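Local coordinates for galactitol-1-phosphate 5-dehydrogenase (Escherichia coli, PDB 4UEJ), which oxidises galactitol 1-phosphate to D-tagatose 6-phosphate with NAD(+), as a homodimeric, zinc-dependent dehydrogenase, at residues Y106-S111 with M288-P293; V148-F153 with I177-A182. All coordinates share one frame; numbering follows the deposited sequence. Where two conformers were deposited one is given.

Contact 1 of 2, residues Y106-S111 with M288-P293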
ATOM      1  N   TYR A 106       8.914 -12.587 -19.585  1.00 30.94           N
ATOM      2  CA  TYR A 106       9.926 -11.594 -19.931  1.00 27.22           C
ATOM      3  C   TYR A 106      11.331 -12.145 -19.725  1.00 30.91           C
ATOM      4  O   TYR A 106      11.558 -12.999 -18.868  1.00 32.55           O
ATOM      5  CB  TYR A 106       9.722 -10.287 -19.151  1.00 29.45           C
ATOM      6  CG  TYR A 106       9.969 -10.273 -17.646  1.00 37.12           C
ATOM      7  CD1 TYR A 106      11.261 -10.320 -17.115  1.00 35.97           C
ATOM      8  CD2 TYR A 106       8.910 -10.128 -16.757  1.00 40.75           C
ATOM      9  CE1 TYR A 106      11.478 -10.252 -15.748  1.00 39.81           C
ATOM     10  CE2 TYR A 106       9.117 -10.076 -15.388  1.00 41.56           C
ATOM     11  CZ  TYR A 106      10.401 -10.140 -14.889  1.00 43.46           C
ATOM     12  OH  TYR A 106      10.600 -10.080 -13.527  1.00 44.06           O
ATOM     13  N   ASP A 107      12.260 -11.676 -20.552  1.00 26.66           N
ATOM     14  CA  ASP A 107      13.670 -11.982 -20.367  1.00 25.76           C
ATOM     15  C   ASP A 107      14.303 -10.825 -19.618  1.00 17.92           C
ATOM     16  O   ASP A 107      13.747  -9.729 -19.558  1.00 17.01           O
ATOM     17  CB  ASP A 107      14.374 -12.202 -21.706  1.00 28.45           C
ATOM     18  CG  ASP A 107      15.559 -13.144 -21.598  1.00 27.40           C
ATOM     19  OD1 ASP A 107      16.004 -13.441 -20.461  1.00 24.95           O
ATOM     20  OD2 ASP A 107      16.044 -13.590 -22.658  1.00 29.05           O
ATOM     21  N   PHE A 108      15.455 -11.065 -19.016  1.00 16.50           N
ATOM     22  CA  PHE A 108      16.126  -9.977 -18.331  1.00 15.49           C
ATOM     23  C   PHE A 108      17.625 -10.147 -18.447  1.00 16.27           C
ATOM     24  O   PHE A 108      18.187 -11.138 -17.986  1.00 17.24           O
ATOM     25  CB  PHE A 108      15.709  -9.901 -16.863  1.00 17.43           C
ATOM     26  CG  PHE A 108      16.074  -8.608 -16.222  1.00 18.37           C
ATOM     27  CD1 PHE A 108      17.331  -8.421 -15.673  1.00 18.92           C
ATOM     28  CD2 PHE A 108      15.177  -7.558 -16.206  1.00 16.49           C
ATOM     29  CE1 PHE A 108      17.674  -7.217 -15.101  1.00 12.33           C
ATOM     30  CE2 PHE A 108      15.517  -6.368 -15.649  1.00 13.50           C
ATOM     31  CZ  PHE A 108      16.760  -6.191 -15.081  1.00 14.63           C
ATOM     32  N   ILE A 109      18.257  -9.181 -19.100  1.00 15.86           N
ATOM     33  CA  ILE A 109      19.688  -9.220 -19.325  1.00 16.06           C
ATOM     34  C   ILE A 109      20.412  -9.090 -17.984  1.00 17.81           C
ATOM     35  O   ILE A 109      20.223  -8.119 -17.260  1.00 16.13           O
ATOM     36  CB  ILE A 109      20.096  -8.108 -20.304  1.00 16.48           C
ATOM     37  CG1 ILE A 109      19.522  -8.424 -21.689  1.00 16.54           C
ATOM     38  CG2 ILE A 109      21.612  -7.912 -20.336  1.00 15.22           C
ATOM     39  CD1 ILE A 109      19.361  -7.203 -22.562  1.00 20.57           C
ATOM     40  N   GLY A 110      21.212 -10.094 -17.646  1.00 19.76           N
ATOM     41  CA  GLY A 110      21.948 -10.094 -16.395  1.00 20.18           C
ATOM     42  C   GLY A 110      21.223 -10.778 -15.252  1.00 20.64           C
ATOM     43  O   GLY A 110      21.646 -10.688 -14.099  1.00 21.36           O
ATOM     44  N   SER A 111      20.134 -11.474 -15.557  1.00 20.11           N
ATOM     45  CA  SER A 111      19.418 -12.221 -14.527  1.00 21.78           C
ATOM     46  C   SER A 111      18.817 -13.498 -15.110  1.00 23.82           C
ATOM     47  O   SER A 111      19.100 -14.602 -14.639  1.00 24.05           O
ATOM     48  CB  SER A 111      18.327 -11.360 -13.890  1.00 25.22           C
ATOM     49  OG  SER A 111      17.631 -12.077 -12.880  1.00 32.67           O
ATOM     50  N   MET A 288      10.722  -2.852 -11.142  0.55 17.32           N
ATOM     51  CA  MET A 288      11.546  -2.495 -12.279  0.55 15.31           C
ATOM     52  C   MET A 288      11.416  -1.021 -12.635  0.55 15.79           C
ATOM     53  O   MET A 288      11.404  -0.167 -11.754  0.55 14.84           O
ATOM     54  CB  MET A 288      11.213  -3.388 -13.471  0.55 14.37           C
ATOM     55  CG  MET A 288      11.550  -4.836 -13.201  0.55 18.63           C
ATOM     56  SD  MET A 288      11.688  -5.830 -14.688  0.55 21.12           S
ATOM     57  CE  MET A 288      10.220  -6.837 -14.569  0.55 36.77           C
ATOM     58  N   ASN A 289      11.376  -0.710 -13.922  1.00 13.75           N
ATOM     59  CA  ASN A 289      11.526   0.677 -14.315  1.00 14.62           C
ATOM     60  C   ASN A 289      11.061   1.028 -15.717  1.00 16.59           C
ATOM     61  O   ASN A 289      11.771   1.700 -16.468  1.00 17.39           O
ATOM     62  CB  ASN A 289      13.005   1.074 -14.144  1.00 20.28           C
ATOM     63  CG  ASN A 289      13.997  -0.066 -14.466  1.00 20.72           C
ATOM     64  OD1 ASN A 289      13.897  -1.203 -13.974  1.00 15.06           O
ATOM     65  ND2 ASN A 289      14.990   0.264 -15.266  1.00 25.22           N
ATOM     66  N   TYR A 290       9.856   0.596 -16.065  1.00 12.28           N
ATOM     67  CA  TYR A 290       9.378   0.742 -17.429  1.00 15.73           C
ATOM     68  C   TYR A 290       7.964   1.237 -17.459  1.00 21.40           C
ATOM     69  O   TYR A 290       7.185   1.009 -16.530  1.00 22.48           O
ATOM     70  CB  TYR A 290       9.466  -0.586 -18.188  1.00 18.11           C
ATOM     71  CG  TYR A 290      10.835  -1.168 -18.075  1.00 16.27           C
ATOM     72  CD1 TYR A 290      11.861  -0.704 -18.878  1.00 16.96           C
ATOM     73  CD2 TYR A 290      11.120  -2.144 -17.132  1.00 14.12           C
ATOM     74  CE1 TYR A 290      13.130  -1.200 -18.760  1.00 14.01           C
ATOM     75  CE2 TYR A 290      12.382  -2.654 -17.012  1.00 14.31           C
ATOM     76  CZ  TYR A 290      13.388  -2.172 -17.833  1.00 17.30           C
ATOM     77  OH  TYR A 290      14.665  -2.660 -17.731  1.00 14.53           O
ATOM     78  N   SER A 291       7.645   1.919 -18.549  1.00 18.91           N
ATOM     79  CA  SER A 291       6.291   2.357 -18.804  1.00 23.11           C
ATOM     80  C   SER A 291       6.129   2.568 -20.301  1.00 20.40           C
ATOM     81  O   SER A 291       7.086   2.453 -21.067  1.00 21.02           O
ATOM     82  CB  SER A 291       5.966   3.634 -18.022  1.00 23.22           C
ATOM     83  OG  SER A 291       6.844   4.687 -18.370  1.00 23.73           O
ATOM     84  N   SER A 292       4.907   2.862 -20.715  0.75 21.96           N
ATOM     85  CA  SER A 292       4.608   3.043 -22.129  0.75 24.08           C
ATOM     86  C   SER A 292       4.666   4.521 -22.512  0.75 25.26           C
ATOM     87  O   SER A 292       4.245   5.374 -21.732  0.75 27.43           O
ATOM     88  CB  SER A 292       3.233   2.457 -22.449  0.75 23.61           C
ATOM     89  OG  SER A 292       2.831   2.809 -23.756  0.75 26.01           O
ATOM     90  N   PRO A 293       5.184   4.829 -23.716  1.00 24.54           N
ATOM     91  CA  PRO A 293       5.714   3.867 -24.692  1.00 29.10           C
ATOM     92  C   PRO A 293       7.112   3.367 -24.339  1.00 28.55           C
ATOM     93  O   PRO A 293       7.930   4.134 -23.828  1.00 26.91           O
ATOM     94  CB  PRO A 293       5.738   4.671 -25.990  1.00 30.52           C
ATOM     95  CG  PRO A 293       5.970   6.065 -25.544  1.00 29.07           C
ATOM     96  CD  PRO A 293       5.272   6.213 -24.219  1.00 26.98           C
TER
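A bend at chi3 (-109°) turns the CE methyl of M288 back over one face of the Y106 ring, while F108, with CG swung opposite its own backbone N (chi1 -165°), brings its ring up beside the sulfur. One thioether thus serves two aromatics, a compact example of Met-aromatic packing. The methyl lies closest to Y106 CZ, 3.3 Å from M288 CE, at the hydroxyl-bearing end of the ring. M288 SD is 4.9 Å from the centroid of the Y106 ring, 27° off its normal. Against F108 the sulfur sits obliquely, and F108 CE2 is 4.0 Å from M288 SD. M288 was modelled in two conformations; this pairing belongs to one of them, and its closest approach deserves caution. Y290 adds a lighter touch, its OH 4.3 Å from F108 CE2. No hydrogen bond crosses the contact. F108 also meets H59, a ligand of one zinc ion, edge-to-face, and its side chain comes within about 4 Å of bound glycerol, nearest atoms. This is apolar packing across the interdomain cleft of a zinc-containing alcohol dehydrogenase, in its closed state, with the F108 side chain about 6 Å, nearest atoms, from the zinc that by similarity is the catalytic one.

Contact 2 of 2, residues V148-F153 with I177-A182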
ATOM      1  N   VAL A 148      15.059   3.493 -11.864  1.00  8.72           N
ATOM      2  CA  VAL A 148      14.408   2.780 -10.766  1.00  6.99           C
ATOM      3  C   VAL A 148      13.645   3.769  -9.871  1.00  9.60           C
ATOM      4  O   VAL A 148      12.435   3.606  -9.609  1.00  9.39           O
ATOM      5  CB  VAL A 148      15.416   1.992  -9.931  1.00  8.32           C
ATOM      6  CG1 VAL A 148      14.745   1.387  -8.722  1.00 13.38           C
ATOM      7  CG2 VAL A 148      16.057   0.895 -10.785  1.00 16.36           C
ATOM      8  N   GLY A 149      14.350   4.797  -9.418  1.00 10.01           N
ATOM      9  CA  GLY A 149      13.759   5.825  -8.585  1.00 10.31           C
ATOM     10  C   GLY A 149      12.716   6.616  -9.338  1.00 11.61           C
ATOM     11  O   GLY A 149      11.669   6.936  -8.789  1.00 10.42           O
ATOM     12  N   LEU A 150      12.992   6.918 -10.602  1.00  6.65           N
ATOM     13  CA  LEU A 150      12.057   7.675 -11.411  1.00  6.90           C
ATOM     14  C   LEU A 150      10.754   6.908 -11.587  1.00  8.47           C
ATOM     15  O   LEU A 150       9.686   7.509 -11.618  1.00  7.18           O
ATOM     16  CB  LEU A 150      12.637   8.007 -12.780  1.00  7.67           C
ATOM     17  CG  LEU A 150      13.768   9.041 -12.757  1.00  7.54           C
ATOM     18  CD1 LEU A 150      14.174   9.354 -14.207  1.00  8.16           C
ATOM     19  CD2 LEU A 150      13.293  10.306 -12.074  1.00 10.29           C
ATOM     20  N   HIS A 151      10.855   5.590 -11.715  1.00  8.95           N
ATOM     21  CA  HIS A 151       9.658   4.768 -11.881  1.00  7.58           C
ATOM     22  C   HIS A 151       8.784   4.839 -10.637  1.00  8.24           C
ATOM     23  O   HIS A 151       7.563   4.960 -10.738  1.00  8.50           O
ATOM     24  CB  HIS A 151      10.018   3.309 -12.161  1.00  7.34           C
ATOM     25  CG  HIS A 151       8.822   2.451 -12.420  1.00  7.81           C
ATOM     26  ND1 HIS A 151       7.999   2.636 -13.512  1.00 10.76           N
ATOM     27  CD2 HIS A 151       8.285   1.427 -11.719  1.00  9.39           C
ATOM     28  CE1 HIS A 151       7.013   1.758 -13.473  1.00 15.44           C
ATOM     29  NE2 HIS A 151       7.170   1.002 -12.398  1.00 10.35           N
ATOM     30  N   ALA A 152       9.414   4.762  -9.469  1.00  6.75           N
ATOM     31  CA  ALA A 152       8.673   4.922  -8.208  1.00  6.72           C
ATOM     32  C   ALA A 152       8.010   6.293  -8.105  1.00  7.24           C
ATOM     33  O   ALA A 152       6.835   6.369  -7.720  1.00  8.67           O
ATOM     34  CB  ALA A 152       9.573   4.684  -7.024  1.00 10.09           C
ATOM     35  N   PHE A 153       8.731   7.371  -8.437  1.00  6.66           N
ATOM     36  CA  PHE A 153       8.106   8.706  -8.471  1.00  9.23           C
ATOM     37  C   PHE A 153       6.911   8.752  -9.427  1.00 10.89           C
ATOM     38  O   PHE A 153       5.872   9.353  -9.135  1.00 10.77           O
ATOM     39  CB  PHE A 153       9.117   9.789  -8.883  1.00  6.95           C
ATOM     40  CG  PHE A 153      10.218  10.014  -7.884  1.00 14.83           C
ATOM     41  CD1 PHE A 153      10.054   9.679  -6.551  1.00 13.34           C
ATOM     42  CD2 PHE A 153      11.431  10.550  -8.286  1.00 18.04           C
ATOM     43  CE1 PHE A 153      11.074   9.889  -5.629  1.00 14.93           C
ATOM     44  CE2 PHE A 153      12.457  10.762  -7.363  1.00 15.77           C
ATOM     45  CZ  PHE A 153      12.282  10.416  -6.043  1.00 10.83           C
ATOM     46  N   ILE A 177      17.530  10.742  -4.398  1.00  7.92           N
ATOM     47  CA  ILE A 177      17.646  12.055  -3.771  1.00  8.37           C
ATOM     48  C   ILE A 177      17.875  13.135  -4.803  1.00  9.88           C
ATOM     49  O   ILE A 177      17.181  14.156  -4.806  1.00 12.24           O
ATOM     50  CB  ILE A 177      18.784  12.084  -2.754  1.00 11.19           C
ATOM     51  CG1 ILE A 177      18.439  11.167  -1.578  1.00  9.86           C
ATOM     52  CG2 ILE A 177      19.055  13.519  -2.304  1.00 11.34           C
ATOM     53  CD1 ILE A 177      19.599  10.926  -0.637  1.00 13.39           C
ATOM     54  N   GLN A 178      18.848  12.901  -5.684  1.00  9.00           N
ATOM     55  CA  GLN A 178      19.179  13.855  -6.728  1.00  9.53           C
ATOM     56  C   GLN A 178      17.998  14.115  -7.655  1.00 11.66           C
ATOM     57  O   GLN A 178      17.740  15.263  -8.030  1.00 11.97           O
ATOM     58  CB  GLN A 178      20.384  13.363  -7.532  1.00 13.35           C
ATOM     59  CG  GLN A 178      21.631  13.164  -6.709  1.00 11.43           C
ATOM     60  CD  GLN A 178      22.803  12.741  -7.564  1.00 19.73           C
ATOM     61  OE1 GLN A 178      22.851  13.058  -8.746  1.00 26.98           O
ATOM     62  NE2 GLN A 178      23.749  12.019  -6.977  1.00 18.41           N
ATOM     63  N   CYS A 179      17.273  13.053  -8.012  1.00 14.14           N
ATOM     64  CA  CYS A 179      16.126  13.213  -8.901  1.00 12.73           C
ATOM     65  C   CYS A 179      14.994  13.984  -8.213  1.00  8.74           C
ATOM     66  O   CYS A 179      14.406  14.874  -8.817  1.00 12.65           O
ATOM     67  CB  CYS A 179      15.622  11.863  -9.392  1.00  8.19           C
ATOM     68  SG  CYS A 179      16.765  11.102 -10.580  1.00 12.22           S
ATOM     69  N   ALA A 180      14.734  13.668  -6.949  1.00  8.99           N
ATOM     70  CA  ALA A 180      13.703  14.383  -6.192  1.00  9.90           C
ATOM     71  C   ALA A 180      13.970  15.881  -6.157  1.00  9.97           C
ATOM     72  O   ALA A 180      13.059  16.686  -6.317  1.00 13.58           O
ATOM     73  CB  ALA A 180      13.600  13.829  -4.770  1.00 10.84           C
ATOM     74  N   VAL A 181      15.221  16.262  -5.937  1.00  9.21           N
ATOM     75  CA  VAL A 181      15.575  17.671  -5.922  1.00 11.22           C
ATOM     76  C   VAL A 181      15.331  18.299  -7.291  1.00 19.90           C
ATOM     77  O   VAL A 181      14.757  19.381  -7.398  1.00 17.21           O
ATOM     78  CB  VAL A 181      17.044  17.866  -5.499  1.00 10.72           C
ATOM     79  CG1 VAL A 181      17.443  19.314  -5.634  1.00 16.78           C
ATOM     80  CG2 VAL A 181      17.212  17.388  -4.063  1.00 10.48           C
ATOM     81  N   ALA A 182      15.741  17.596  -8.339  1.00 17.80           N
ATOM     82  CA  ALA A 182      15.664  18.135  -9.685  1.00 18.60           C
ATOM     83  C   ALA A 182      14.217  18.290 -10.161  1.00 21.20           C
ATOM     84  O   ALA A 182      13.904  19.155 -10.994  1.00 21.58           O
ATOM     85  CB  ALA A 182      16.449  17.234 -10.644  1.00 22.22           C
TER
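F153 N bonds to G149 O at 3.0 Å, and the same oxygen lies over one face of the F153 ring, toward its rim. The ring's far end reaches the neighbouring helix, so F153 carries much of this helix-helix contact in the Rossmann-type nucleotide-binding domain. Helix 171-182 belongs to the beta-alpha-beta unit between strands 163-167 and 187-192, and helix 143-155 precedes that unit in the chain; the axes of segments 148-153 and 177-182 approach to 9.8 Å and cross at -49°. C179 and A180 both present CB atoms to the F153 ring. C179 CB meets it at its edge, near the ring plane, with F153 CE2 3.9 Å away. The same CE2 lies 3.7 Å from A180 N, an oblique approach to the backbone, and F153 CZ rests 3.9 Å from A180 CB. All four touching residues are buried, and no hydrogen bond joins the two segments. The surroundings continue the packing: F153 reaches L232 and L234 of strand 231-235, A180 touches V188 of strand 187-192, and L150 also packs on helix 297-307. With CG set opposite its carbonyl carbon (chi1 -70°) and an extended chi2, L150 directs one methyl at the cysteine: CD2 of L150 lies 3.9 Å from both SG and CB of C179.

How the contacts relate
From the N terminus the chain first lays down 106-111 in the GroES-like domain, then enters helix 143-155 and, after strand 163-167, helix 171-182, where contact 2 closes a short loop. It next runs through the rest of the parallel sheet to strand 282-285, beyond which 288-293 returns to 106-111 and closes the much longer loop of contact 1. Contact 2 is therefore nested inside contact 1. The inner closure joins helices within the nucleotide-binding domain; the outer one ties that domain to the GroES-like domain. Their centres are about 18 Å apart, yet they touch: N289 CA packs 3.7 Å from H151 CB.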